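Local coordinates for protein phosphodiesterase (PDB 7CJ3) that belongs by family to the bacteriorhodopsin-like membrane proteins and holds retinal inside the helical bundle of its transmembrane domain, at residues S56-F61 with V252-N257; D99-I104 with Y131-I136; P139-W144 with M231-F236. All blocks are in the same frame, centred on the assembly; numbering follows the deposited sequence.

In the fold
All three contacts join helices of one bacteriorhodopsin-like bundle, and none has a hydrogen bond from segment to segment. Interactions 2 and 3 lie deep in the core, with centres about 12 Å apart; both use helix 128-149 and both touch retinal, with Trp134 of the one and Trp233 of the other on opposite sides of the polyene. Interaction 1 is buried, but its centre lies about 17 Å from that of the chain, where the second subunit adjoins it and OLC packs on Phe61 and Ala255. Its Glu254 is salt-bridged to two arginines, whereas Glu133 of interaction 2 lies near the C15 end of retinal; interaction 3 is wholly apolar. Asn257 links them, packing on Trp134 and Phe236.

Interaction 1: S56-F61 with V252-N257; sequences SHLQSF and VGEAMN. With OLC ((2R)-2,3-dihydroxypropyl (9Z)-octadec-9-enoate), chain L; OLC ((2R)-2,3-dihydroxypropyl (9Z)-octadec-9-enoate), chain D.
Leu58 meets Glu254 through a single branch: its CD2 lies 3.7 Å from Glu254 CB and equally near CG, so the leucine rests on the aliphatic root of the glutamate and stays clear of the carboxylate. With CG beside the backbone N (chi1 -73°), the leucine swings its outer end across to helix 250-277. Next to it, the Phe61 ring offers its rim to the same CB, which sits near the ring plane, 4.4 Å from Phe61 CD2. Ala255 CB approaches the ring at a slant, 4.0 Å from Phe61 CE2. This is the close-packed part, mostly carbon against carbon, and together the two segments bury 154 Å².

The other side is looser, shared by OLC and the second subunit. Phe61 has the carbonyl oxygen of His57, one turn back, over one face and C10 of OLC (chain L) over the opposite face. The same chain runs past Ala255, whose CB is 3.9 Å from C10. Farther out, His57 NE2 shares a hydrogen bond of 2.7 Å with O25 of this OLC, and His57 and Phe61 also pack on Ser60 of the second subunit.

Beyond CB, the Glu254 chain bends (chi2 -49°), carrying its carboxylate away from Leu58 to partners elsewhere in the bundle. OE1 forms a salt bridge with Arg243, and OE2 forms one with Arg130 and a hydrogen bond with Tyr62 OH; Asn257 ND2 adds a weak bond of 3.5 Å to OE1. Glu254 thus divides its work, giving methylenes to helix 58-81 and charge to two arginines. Such company would be expected to favour the ionised carboxylate in a buried place, while the contact with Leu58 and Phe61 is apolar packing with no hydrogen bond across it.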
loop_
_atom_site.group_PDB
_atom_site.type_symbol
_atom_site.label_atom_id
_atom_site.label_comp_id
_atom_site.label_asym_id
_atom_site.label_seq_id
_atom_site.Cartn_x
_atom_site.Cartn_y
_atom_site.Cartn_z
ATOM N N SER B 56 9.477 15.508 -12.884
ATOM C CA SER B 56 8.142 15.960 -12.425
ATOM C C SER B 56 7.364 14.845 -11.726
ATOM O O SER B 56 6.347 15.159 -11.110
ATOM C CB SER B 56 7.369 16.433 -13.604
ATOM O OG SER B 56 8.201 16.333 -14.716
ATOM N N HIS B 57 7.805 13.596 -11.795
ATOM C CA HIS B 57 7.057 12.440 -11.238
ATOM C C HIS B 57 7.516 12.126 -9.815
ATOM O O HIS B 57 6.812 11.347 -9.134
ATOM C CB HIS B 57 7.120 11.248 -12.205
ATOM C CG HIS B 57 6.761 11.627 -13.603
ATOM N ND1 HIS B 57 5.525 12.183 -13.943
ATOM C CD2 HIS B 57 7.524 11.674 -14.717
ATOM C CE1 HIS B 57 5.523 12.504 -15.224
ATOM N NE2 HIS B 57 6.725 12.172 -15.733
ATOM N N LEU B 58 8.606 12.758 -9.364
ATOM C CA LEU B 58 9.328 12.379 -8.116
ATOM C C LEU B 58 8.448 12.636 -6.882
ATOM O O LEU B 58 8.389 11.737 -6.019
ATOM C CB LEU B 58 10.685 13.084 -8.075
ATOM C CG LEU B 58 11.722 12.527 -9.054
ATOM C CD1 LEU B 58 13.104 13.126 -8.827
ATOM C CD2 LEU B 58 11.819 11.033 -8.924
ATOM N N GLN B 59 7.735 13.761 -6.811
ATOM C CA GLN B 59 6.872 14.108 -5.639
ATOM C C GLN B 59 5.760 13.050 -5.540
ATOM O O GLN B 59 5.484 12.528 -4.436
ATOM C CB GLN B 59 6.393 15.564 -5.806
ATOM C CG GLN B 59 5.505 16.136 -4.711
ATOM C CD GLN B 59 5.103 17.553 -5.072
ATOM O OE1 GLN B 59 5.592 18.118 -6.068
ATOM N NE2 GLN B 59 4.226 18.125 -4.255
ATOM N N SER B 60 5.178 12.674 -6.669
ATOM C CA SER B 60 4.085 11.676 -6.739
ATOM C C SER B 60 4.572 10.356 -6.184
ATOM O O SER B 60 3.843 9.751 -5.404
ATOM C CB SER B 60 3.643 11.491 -8.160
ATOM O OG SER B 60 2.957 12.642 -8.640
ATOM N N PHE B 61 5.766 9.927 -6.613
ATOM C CA PHE B 61 6.379 8.637 -6.219
ATOM C C PHE B 61 6.543 8.585 -4.698
ATOM O O PHE B 61 6.018 7.658 -4.064
ATOM C CB PHE B 61 7.707 8.458 -6.942
ATOM C CG PHE B 61 7.642 8.302 -8.440
ATOM C CD1 PHE B 61 6.434 8.186 -9.111
ATOM C CD2 PHE B 61 8.814 8.218 -9.177
ATOM C CE1 PHE B 61 6.398 8.061 -10.497
ATOM C CE2 PHE B 61 8.782 8.080 -10.556
ATOM C CZ PHE B 61 7.572 8.003 -11.212
ATOM N N VAL B 252 12.900 6.413 -13.761
ATOM C CA VAL B 252 12.590 4.950 -13.840
ATOM C C VAL B 252 13.215 4.243 -12.634
ATOM O O VAL B 252 12.516 3.460 -12.000
ATOM C CB VAL B 252 13.033 4.337 -15.194
ATOM C CG1 VAL B 252 13.149 2.814 -15.129
ATOM C CG2 VAL B 252 12.096 4.734 -16.347
ATOM N N GLY B 253 14.473 4.551 -12.296
ATOM C CA GLY B 253 15.168 4.015 -11.104
ATOM C C GLY B 253 14.476 4.361 -9.783
ATOM O O GLY B 253 14.392 3.469 -8.893
ATOM N N GLU B 254 14.015 5.609 -9.632
ATOM C CA GLU B 254 13.331 6.092 -8.399
ATOM C C GLU B 254 12.048 5.286 -8.177
ATOM O O GLU B 254 11.807 4.846 -7.019
ATOM C CB GLU B 254 13.102 7.603 -8.506
ATOM C CG GLU B 254 14.397 8.394 -8.322
ATOM C CD GLU B 254 15.174 7.958 -7.091
ATOM O OE1 GLU B 254 16.125 7.193 -7.247
ATOM O OE2 GLU B 254 14.791 8.333 -5.977
ATOM N N ALA B 255 11.299 5.039 -9.257
ATOM C CA ALA B 255 10.066 4.222 -9.252
ATOM C C ALA B 255 10.399 2.821 -8.732
ATOM O O ALA B 255 9.771 2.351 -7.788
ATOM C CB ALA B 255 9.468 4.184 -10.636
ATOM N N MET B 256 11.406 2.181 -9.316
ATOM C CA MET B 256 11.764 0.794 -8.932
ATOM C C MET B 256 12.172 0.794 -7.452
ATOM O O MET B 256 11.769 -0.138 -6.733
ATOM C CB MET B 256 12.880 0.250 -9.826
ATOM C CG MET B 256 12.435 0.093 -11.277
ATOM S SD MET B 256 13.745 -0.382 -12.474
ATOM C CE MET B 256 14.513 -1.780 -11.656
ATOM N N ASN B 257 12.874 1.844 -6.990
ATOM C CA ASN B 257 13.373 1.924 -5.596
ATOM C C ASN B 257 12.190 1.959 -4.626
ATOM O O ASN B 257 12.198 1.160 -3.661
ATOM C CB ASN B 257 14.293 3.116 -5.401
ATOM C CG ASN B 257 15.709 2.832 -5.842
ATOM O OD1 ASN B 257 16.270 1.778 -5.546
ATOM N ND2 ASN B 257 16.310 3.799 -6.513
HETATM C C18 OLC L . 2.948 -0.203 -3.139
HETATM C C10 OLC L . 6.223 4.054 -8.492
HETATM C C9 OLC L . 5.804 3.370 -9.574
HETATM C C17 OLC L . 3.729 1.090 -2.917
HETATM C C11 OLC L . 5.313 4.650 -7.445
HETATM C C8 OLC L . 4.321 3.155 -9.770
HETATM C C24 OLC L . 5.562 10.857 -18.706
HETATM C C16 OLC L . 2.922 2.195 -3.487
HETATM C C12 OLC L . 5.875 4.175 -6.162
HETATM C C7 OLC L . 4.084 2.237 -10.926
HETATM C C15 OLC L . 2.948 2.081 -5.012
HETATM C C13 OLC L . 4.811 3.754 -5.201
HETATM C C6 OLC L . 4.706 2.812 -12.191
HETATM C C14 OLC L . 4.281 2.430 -5.675
HETATM C C5 OLC L . 4.206 4.156 -12.658
HETATM C C4 OLC L . 5.414 5.001 -12.934
HETATM C C3 OLC L . 4.987 6.296 -13.616
HETATM C C2 OLC L . 4.512 6.085 -15.039
HETATM C C21 OLC L . 5.403 8.561 -17.920
HETATM C C1 OLC L . 5.292 7.024 -15.914
HETATM C C22 OLC L . 4.981 9.974 -17.575
HETATM O O19 OLC L . 6.459 7.257 -15.607
HETATM O O25 OLC L . 5.753 12.228 -18.300
HETATM O O23 OLC L . 3.521 10.061 -17.381
HETATM O O20 OLC L . 4.671 7.654 -17.091
HETATM C C18 OLC D . -1.544 3.822 -1.033
HETATM C C10 OLC D . 0.193 11.436 -4.038
HETATM C C9 OLC D . 0.392 12.475 -3.214
HETATM C C17 OLC D . -1.316 4.152 -2.485
HETATM C C11 OLC D . -0.878 10.379 -3.861
HETATM C C8 OLC D . 1.492 13.449 -3.607
HETATM C C16 OLC D . -1.289 5.653 -2.715
HETATM C C12 OLC D . -1.292 9.757 -5.218
HETATM C C7 OLC D . 1.187 14.092 -4.988
HETATM C C15 OLC D . -1.855 6.048 -4.070
HETATM C C13 OLC D . -1.221 8.237 -5.237
HETATM C C6 OLC D . 1.829 15.478 -5.212
HETATM C C14 OLC D . -2.070 7.535 -4.195
HETATM C C5 OLC D . 2.097 15.857 -6.685
#

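Interaction 2: D99-I104 with Y131-I136; sequences DGVACI and YAEWII. With RET (retinal), chain K; OLC ((2R)-2,3-dihydroxypropyl (9Z)-octadec-9-enoate), chain Q.
The carboxylate of Glu133 stands between two neighbours: OE2 is 3.7 Å from Ala102 CB on helix 86-111, and the same oxygen lies in plane at the edge of the Trp134 indole. That indole carries retinal over one face, with C12 3.6 Å above the plane and offset toward the rim; Trp134 CD1 is 3.7 Å from retinal C14, so the polyene runs along the ring system. Tyr131 meets the other end of the ligand differently, with methyl C16 near its ring plane, at the edge and 4.0 Å from CE1. The Trp134 ring also meets the Phe236 ring, their planes inclined at about 60°.

Between the helices themselves the contact is small and mostly apolar. Ala102 and Glu133 mark the closest backbone approach, their CA atoms 6.2 Å apart, on helices that run antiparallel (174°) with axes 9.8 Å apart. Glu133 puts CG anti to the backbone N (chi1 179°) and then bends, bringing its CG and CD alongside Ala102 while OE2 arrives at the alanine methyl. Val101 points at the opposing helix and sets CG1 4.4 Å from both Glu133 CG and Ile136 CG2, on the side of the interface away from retinal, where Trp32 and Met28 of helix 17-41 also pack.

A weak hydrogen bond joins Glu133 OE2 to Lys265, and Asp261, which accepts a weak bond from Trp134 NE1, brings a second carboxylate close to Glu133 OE1. A lysine of the last helix with acidic residues around it, at the end of retinal opposite its ring, is the arrangement of the microbial rhodopsins, where such carboxylates serve a protonated Schiff base as counterions; Glu133 and Asp261 probably stand in that position here.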
loop_
_atom_site.group_PDB
_atom_site.type_symbol
_atom_site.label_atom_id
_atom_site.label_comp_id
_atom_site.label_asym_id
_atom_site.label_seq_id
_atom_site.Cartn_x
_atom_site.Cartn_y
_atom_site.Cartn_z
ATOM N N ASP B 99 8.389 0.555 9.438
ATOM C CA ASP B 99 7.395 1.014 8.428
ATOM C C ASP B 99 7.058 2.484 8.669
ATOM O O ASP B 99 6.907 3.224 7.693
ATOM C CB ASP B 99 6.157 0.118 8.450
ATOM C CG ASP B 99 6.378 -1.178 7.686
ATOM O OD1 ASP B 99 7.500 -1.364 7.128
ATOM O OD2 ASP B 99 5.447 -1.971 7.626
ATOM N N GLY B 100 6.927 2.880 9.928
ATOM C CA GLY B 100 6.750 4.287 10.306
ATOM C C GLY B 100 7.932 5.138 9.871
ATOM O O GLY B 100 7.697 6.244 9.340
ATOM N N VAL B 101 9.162 4.670 10.116
ATOM C CA VAL B 101 10.383 5.441 9.763
ATOM C C VAL B 101 10.339 5.674 8.259
ATOM O O VAL B 101 10.568 6.815 7.822
ATOM C CB VAL B 101 11.683 4.734 10.189
ATOM C CG1 VAL B 101 12.921 5.405 9.589
ATOM C CG2 VAL B 101 11.804 4.672 11.698
ATOM N N ALA B 102 10.053 4.612 7.507
ATOM C CA ALA B 102 9.953 4.642 6.032
ATOM C C ALA B 102 8.848 5.622 5.633
ATOM O O ALA B 102 9.072 6.455 4.761
ATOM C CB ALA B 102 9.706 3.254 5.499
ATOM N N CYS B 103 7.719 5.581 6.312
ATOM C CA CYS B 103 6.576 6.467 6.026
ATOM C C CYS B 103 7.007 7.939 6.062
ATOM O O CYS B 103 6.773 8.655 5.046
ATOM C CB CYS B 103 5.451 6.235 7.017
ATOM S SG CYS B 103 4.094 7.393 6.725
ATOM N N ILE B 104 7.580 8.386 7.191
ATOM C CA ILE B 104 7.936 9.822 7.393
ATOM C C ILE B 104 9.147 10.203 6.536
ATOM O O ILE B 104 9.190 11.392 6.135
ATOM C CB ILE B 104 8.144 10.206 8.865
ATOM C CG1 ILE B 104 9.257 9.384 9.525
ATOM C CG2 ILE B 104 6.830 10.101 9.614
ATOM C CD1 ILE B 104 9.464 9.654 11.025
ATOM N N TYR B 131 19.040 6.941 2.105
ATOM C CA TYR B 131 20.201 6.252 2.730
ATOM C C TYR B 131 20.043 6.258 4.264
ATOM O O TYR B 131 20.212 5.178 4.875
ATOM C CB TYR B 131 21.522 6.859 2.240
ATOM C CG TYR B 131 21.989 6.353 0.897
ATOM C CD1 TYR B 131 22.520 5.063 0.750
ATOM C CD2 TYR B 131 21.940 7.160 -0.232
ATOM C CE1 TYR B 131 22.959 4.585 -0.475
ATOM C CE2 TYR B 131 22.390 6.705 -1.467
ATOM C CZ TYR B 131 22.899 5.415 -1.593
ATOM O OH TYR B 131 23.347 4.972 -2.813
ATOM N N ALA B 132 19.653 7.384 4.869
ATOM C CA ALA B 132 19.398 7.491 6.326
ATOM C C ALA B 132 18.334 6.500 6.787
ATOM O O ALA B 132 18.567 5.774 7.744
ATOM C CB ALA B 132 18.994 8.901 6.677
ATOM N N GLU B 133 17.170 6.505 6.150
ATOM C CA GLU B 133 16.103 5.490 6.364
ATOM C C GLU B 133 16.676 4.054 6.325
ATOM O O GLU B 133 16.439 3.261 7.270
ATOM C CB GLU B 133 15.062 5.653 5.258
ATOM C CG GLU B 133 13.939 4.643 5.363
ATOM C CD GLU B 133 13.502 4.014 4.050
ATOM O OE1 GLU B 133 13.562 4.704 3.007
ATOM O OE2 GLU B 133 13.105 2.827 4.082
ATOM N N TRP B 134 17.381 3.719 5.232
ATOM C CA TRP B 134 17.994 2.389 5.006
ATOM C C TRP B 134 18.920 2.026 6.181
ATOM O O TRP B 134 18.813 0.871 6.688
ATOM C CB TRP B 134 18.702 2.319 3.641
ATOM C CG TRP B 134 17.775 2.302 2.454
ATOM C CD1 TRP B 134 16.401 2.291 2.478
ATOM C CD2 TRP B 134 18.145 2.311 1.056
ATOM N NE1 TRP B 134 15.901 2.295 1.202
ATOM C CE2 TRP B 134 16.946 2.298 0.308
ATOM C CE3 TRP B 134 19.358 2.299 0.355
ATOM C CZ2 TRP B 134 16.940 2.310 -1.087
ATOM C CZ3 TRP B 134 19.348 2.270 -1.026
ATOM C CH2 TRP B 134 18.147 2.321 -1.730
ATOM N N ILE B 135 19.756 2.967 6.629
ATOM C CA ILE B 135 20.759 2.725 7.711
ATOM C C ILE B 135 20.075 2.549 9.078
ATOM O O ILE B 135 20.636 1.785 9.922
ATOM C CB ILE B 135 21.811 3.851 7.716
ATOM C CG1 ILE B 135 22.795 3.645 6.558
ATOM C CG2 ILE B 135 22.525 3.957 9.070
ATOM C CD1 ILE B 135 23.507 4.920 6.093
ATOM N N ILE B 136 18.932 3.203 9.317
ATOM C CA ILE B 136 18.152 3.000 10.569
ATOM C C ILE B 136 17.356 1.696 10.497
ATOM O O ILE B 136 17.282 1.016 11.533
ATOM C CB ILE B 136 17.227 4.184 10.847
ATOM C CG1 ILE B 136 18.030 5.469 11.045
ATOM C CG2 ILE B 136 16.322 3.909 12.031
ATOM C CD1 ILE B 136 17.175 6.723 10.988
HETATM C C1 RET K . 23.377 -0.112 -2.453
HETATM C C2 RET K . 24.737 0.373 -2.956
HETATM C C3 RET K . 25.337 -0.476 -3.986
HETATM C C4 RET K . 25.475 -1.904 -3.502
HETATM C C5 RET K . 24.368 -2.390 -2.608
HETATM C C6 RET K . 23.324 -1.619 -2.216
HETATM C C7 RET K . 22.190 -2.254 -1.529
HETATM C C8 RET K . 21.090 -1.658 -0.920
HETATM C C9 RET K . 20.123 -2.263 -0.064
HETATM C C10 RET K . 19.069 -1.531 0.537
HETATM C C11 RET K . 17.958 -2.016 1.238
HETATM C C12 RET K . 16.855 -1.332 1.737
HETATM C C13 RET K . 15.785 -1.855 2.483
HETATM C C14 RET K . 14.809 -1.019 2.994
HETATM C C15 RET K . 13.976 -1.290 4.162
HETATM C C16 RET K . 23.153 0.658 -1.139
HETATM C C17 RET K . 22.309 0.322 -3.474
HETATM C C18 RET K . 24.573 -3.835 -2.203
HETATM C C19 RET K . 20.164 -3.732 0.231
HETATM C C20 RET K . 15.726 -3.339 2.681
HETATM C C18 OLC Q . -0.727 4.946 11.309
HETATM C C10 OLC Q . 6.455 5.001 14.342
HETATM C C9 OLC Q . 5.988 4.032 15.142
HETATM C C17 OLC Q . 0.176 6.090 10.874
HETATM C C11 OLC Q . 5.436 5.696 13.473
HETATM C C8 OLC Q . 4.519 3.632 15.153
HETATM C C24 OLC Q . 6.916 0.010 26.531
HETATM C C16 OLC Q . 1.654 5.918 11.295
HETATM C C12 OLC Q . 5.860 6.982 12.771
HETATM C C7 OLC Q . 4.068 2.931 16.430
HETATM C C15 OLC Q . 2.504 7.109 10.773
HETATM C C13 OLC Q . 4.591 7.647 12.187
HETATM C C6 OLC Q . 4.918 1.732 16.833
HETATM C C14 OLC Q . 4.025 6.999 10.909
HETATM C C5 OLC Q . 4.071 0.726 17.650
HETATM C C4 OLC Q . 4.385 0.670 19.147
HETATM C C3 OLC Q . 4.741 -0.735 19.632
HETATM C C2 OLC Q . 5.688 -0.706 20.841
HETATM C C21 OLC Q . 6.301 -0.883 24.267
HETATM C C1 OLC Q . 4.936 -0.596 22.167
HETATM C C22 OLC Q . 5.760 -0.567 25.674
HETATM O O19 OLC Q . 3.978 0.155 22.305
HETATM O O25 OLC Q . 6.638 1.239 27.239
HETATM O O23 OLC Q . 4.619 0.311 25.596
HETATM O O20 OLC Q . 5.336 -1.384 23.344
#

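Interaction 3: P139-W144 with M231-F236; sequences PTLLYW and MSWSIF. With RET (retinal), chain K; OLC ((2R)-2,3-dihydroxypropyl (9Z)-octadec-9-enoate), chain R.
This contact forms one wall of the retinal pocket, where Trp233, its CG beside the backbone N (chi1 -72°), sends its indole from helix 219-233 to two leucines of helix 128-149. Leu141 CB sits at the ring edge, near its plane and 4.2 Å from Trp233 CZ2. Leu142 comes in at a slant, its CG 3.9 Å from Trp233 CH2. The backbones stay well apart, CA of Leu141 and Trp233 being 11.4 Å from each other, so the large indole bridges most of the gap.

One face of that ring carries the ligand: retinal methyl C20 lies 3.4 Å above the plane, offset toward the rim. Leu141 turns its other end inward, CD1 3.9 Å from retinal C15. Phe236 lays a ring face against the polyene near C12, its CD2 3.4 Å from C11.

Both segments depart from regular helix: helix 128-149 is kinked at Pro139, and the other segment is irregular around Ser234, where helix 219-233 gives way to helix 235-245. Around the contact, Leu142 and Trp233 both touch Asp163 of helix 153-173, Tyr192 and Met196 of helix 178-207 pack against Trp233, and Leu141 touches Leu95 of helix 86-111 and Leu268 of helix 250-277.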
loop_
_atom_site.group_PDB
_atom_site.type_symbol
_atom_site.label_atom_id
_atom_site.label_comp_id
_atom_site.label_asym_id
_atom_site.label_seq_id
_atom_site.Cartn_x
_atom_site.Cartn_y
_atom_site.Cartn_z
ATOM N N PRO B 139 19.530 -2.571 9.215
ATOM C CA PRO B 139 20.140 -3.251 10.357
ATOM C C PRO B 139 19.095 -3.688 11.401
ATOM O O PRO B 139 19.309 -4.701 12.025
ATOM C CB PRO B 139 21.197 -2.251 10.841
ATOM C CG PRO B 139 21.489 -1.413 9.593
ATOM C CD PRO B 139 20.130 -1.250 8.955
ATOM N N THR B 140 17.969 -2.985 11.524
ATOM C CA THR B 140 16.880 -3.341 12.478
ATOM C C THR B 140 16.105 -4.555 11.934
ATOM O O THR B 140 15.691 -5.414 12.758
ATOM C CB THR B 140 15.928 -2.169 12.766
ATOM O OG1 THR B 140 16.621 -1.002 13.235
ATOM C CG2 THR B 140 14.891 -2.553 13.795
ATOM N N LEU B 141 15.888 -4.615 10.614
ATOM C CA LEU B 141 15.207 -5.760 9.942
ATOM C C LEU B 141 16.061 -7.028 10.114
ATOM O O LEU B 141 15.480 -8.117 10.330
ATOM C CB LEU B 141 14.979 -5.445 8.458
ATOM C CG LEU B 141 13.797 -4.525 8.162
ATOM C CD1 LEU B 141 13.624 -4.321 6.665
ATOM C CD2 LEU B 141 12.514 -5.060 8.783
ATOM N N LEU B 142 17.389 -6.891 10.029
ATOM C CA LEU B 142 18.334 -8.010 10.238
ATOM C C LEU B 142 18.229 -8.496 11.686
ATOM O O LEU B 142 18.244 -9.719 11.895
ATOM C CB LEU B 142 19.757 -7.546 9.898
ATOM C CG LEU B 142 20.049 -7.434 8.407
ATOM C CD1 LEU B 142 21.410 -6.803 8.177
ATOM C CD2 LEU B 142 19.943 -8.801 7.735
ATOM N N TYR B 143 18.129 -7.580 12.654
ATOM C CA TYR B 143 18.010 -7.934 14.091
ATOM C C TYR B 143 16.698 -8.699 14.282
ATOM O O TYR B 143 16.638 -9.646 15.067
ATOM C CB TYR B 143 18.114 -6.693 14.984
ATOM C CG TYR B 143 17.604 -6.906 16.390
ATOM C CD1 TYR B 143 18.412 -7.462 17.368
ATOM C CD2 TYR B 143 16.297 -6.585 16.728
ATOM C CE1 TYR B 143 17.939 -7.683 18.651
ATOM C CE2 TYR B 143 15.809 -6.796 18.005
ATOM C CZ TYR B 143 16.628 -7.364 18.964
ATOM O OH TYR B 143 16.143 -7.583 20.220
ATOM N N TRP B 144 15.654 -8.278 13.575
ATOM C CA TRP B 144 14.328 -8.940 13.568
ATOM C C TRP B 144 14.466 -10.378 13.036
ATOM O O TRP B 144 13.750 -11.287 13.520
ATOM C CB TRP B 144 13.376 -8.087 12.728
ATOM C CG TRP B 144 11.975 -8.592 12.603
ATOM C CD1 TRP B 144 10.891 -8.145 13.279
ATOM C CD2 TRP B 144 11.504 -9.606 11.698
ATOM N NE1 TRP B 144 9.770 -8.822 12.879
ATOM C CE2 TRP B 144 10.111 -9.720 11.901
ATOM C CE3 TRP B 144 12.112 -10.436 10.738
ATOM C CZ2 TRP B 144 9.324 -10.625 11.180
ATOM C CZ3 TRP B 144 11.331 -11.313 10.022
ATOM C CH2 TRP B 144 9.955 -11.411 10.240
ATOM N N MET B 231 14.866 -11.760 -2.758
ATOM C CA MET B 231 14.194 -11.272 -3.979
ATOM C C MET B 231 14.130 -9.749 -3.900
ATOM O O MET B 231 14.688 -9.097 -4.806
ATOM C CB MET B 231 12.809 -11.908 -4.134
ATOM C CG MET B 231 11.818 -11.215 -5.042
ATOM S SD MET B 231 11.903 -11.752 -6.784
ATOM C CE MET B 231 11.623 -10.215 -7.675
ATOM N N SER B 232 13.560 -9.204 -2.816
ATOM C CA SER B 232 13.256 -7.757 -2.645
ATOM C C SER B 232 14.531 -6.909 -2.532
ATOM O O SER B 232 14.633 -5.943 -3.259
ATOM C CB SER B 232 12.353 -7.539 -1.467
ATOM O OG SER B 232 12.887 -8.100 -0.283
ATOM N N TRP B 233 15.470 -7.268 -1.654
ATOM C CA TRP B 233 16.642 -6.424 -1.307
ATOM C C TRP B 233 17.583 -6.328 -2.503
ATOM O O TRP B 233 18.360 -5.354 -2.580
ATOM C CB TRP B 233 17.414 -6.983 -0.111
ATOM C CG TRP B 233 16.761 -6.847 1.228
ATOM C CD1 TRP B 233 15.432 -6.925 1.538
ATOM C CD2 TRP B 233 17.449 -6.675 2.476
ATOM N NE1 TRP B 233 15.249 -6.802 2.892
ATOM C CE2 TRP B 233 16.468 -6.644 3.489
ATOM C CE3 TRP B 233 18.796 -6.569 2.831
ATOM C CZ2 TRP B 233 16.802 -6.507 4.834
ATOM C CZ3 TRP B 233 19.124 -6.423 4.158
ATOM C CH2 TRP B 233 18.136 -6.393 5.143
ATOM N N SER B 234 17.564 -7.324 -3.384
ATOM C CA SER B 234 18.506 -7.407 -4.528
ATOM C C SER B 234 18.157 -6.344 -5.560
ATOM O O SER B 234 18.970 -6.081 -6.420
ATOM C CB SER B 234 18.500 -8.763 -5.114
ATOM O OG SER B 234 19.259 -9.650 -4.296
ATOM N N ILE B 235 17.000 -5.717 -5.448
ATOM C CA ILE B 235 16.549 -4.759 -6.489
ATOM C C ILE B 235 17.358 -3.477 -6.367
ATOM O O ILE B 235 17.677 -2.895 -7.395
ATOM C CB ILE B 235 15.022 -4.581 -6.428
ATOM C CG1 ILE B 235 14.361 -5.868 -6.912
ATOM C CG2 ILE B 235 14.566 -3.388 -7.237
ATOM C CD1 ILE B 235 13.050 -6.121 -6.260
ATOM N N PHE B 236 17.752 -3.093 -5.162
ATOM C CA PHE B 236 18.472 -1.802 -4.931
ATOM C C PHE B 236 19.821 -1.811 -5.648
ATOM O O PHE B 236 20.045 -0.962 -6.506
ATOM C CB PHE B 236 18.548 -1.490 -3.439
ATOM C CG PHE B 236 17.197 -1.548 -2.786
ATOM C CD1 PHE B 236 16.243 -0.581 -3.069
ATOM C CD2 PHE B 236 16.861 -2.600 -1.955
ATOM C CE1 PHE B 236 14.993 -0.640 -2.486
ATOM C CE2 PHE B 236 15.603 -2.660 -1.385
ATOM C CZ PHE B 236 14.674 -1.679 -1.649
HETATM C C1 RET K . 23.377 -0.112 -2.453
HETATM C C2 RET K . 24.737 0.373 -2.956
HETATM C C3 RET K . 25.337 -0.476 -3.986
HETATM C C4 RET K . 25.475 -1.904 -3.502
HETATM C C5 RET K . 24.368 -2.390 -2.608
HETATM C C6 RET K . 23.324 -1.619 -2.216
HETATM C C7 RET K . 22.190 -2.254 -1.529
HETATM C C8 RET K . 21.090 -1.658 -0.920
HETATM C C9 RET K . 20.123 -2.263 -0.064
HETATM C C10 RET K . 19.069 -1.531 0.537
HETATM C C11 RET K . 17.958 -2.016 1.238
HETATM C C12 RET K . 16.855 -1.332 1.737
HETATM C C13 RET K . 15.785 -1.855 2.483
HETATM C C14 RET K . 14.809 -1.019 2.994
HETATM C C15 RET K . 13.976 -1.290 4.162
HETATM C C16 RET K . 23.153 0.658 -1.139
HETATM C C17 RET K . 22.309 0.322 -3.474
HETATM C C18 RET K . 24.573 -3.835 -2.203
HETATM C C19 RET K . 20.164 -3.732 0.231
HETATM C C20 RET K . 15.726 -3.339 2.681
HETATM C C18 OLC R . 24.103 1.760 17.658
HETATM C C10 OLC R . 19.815 0.661 22.774
HETATM C C9 OLC R . 19.350 0.445 21.538
HETATM C C17 OLC R . 24.510 2.753 18.739
HETATM C C11 OLC R . 21.277 0.890 23.087
HETATM C C8 OLC R . 20.210 0.408 20.271
HETATM C C16 OLC R . 24.289 2.226 20.160
HETATM C C12 OLC R . 21.639 2.342 22.784
HETATM C C7 OLC R . 19.851 -0.802 19.380
HETATM C C15 OLC R . 24.827 3.153 21.261
HETATM C C13 OLC R . 23.104 2.681 23.130
HETATM C C6 OLC R . 18.978 -0.510 18.154
HETATM C C14 OLC R . 23.726 3.714 22.169
HETATM C C5 OLC R . 18.452 -1.818 17.531
HETATM C C4 OLC R . 17.312 -1.596 16.516
HETATM C C3 OLC R . 15.972 -2.204 16.940
#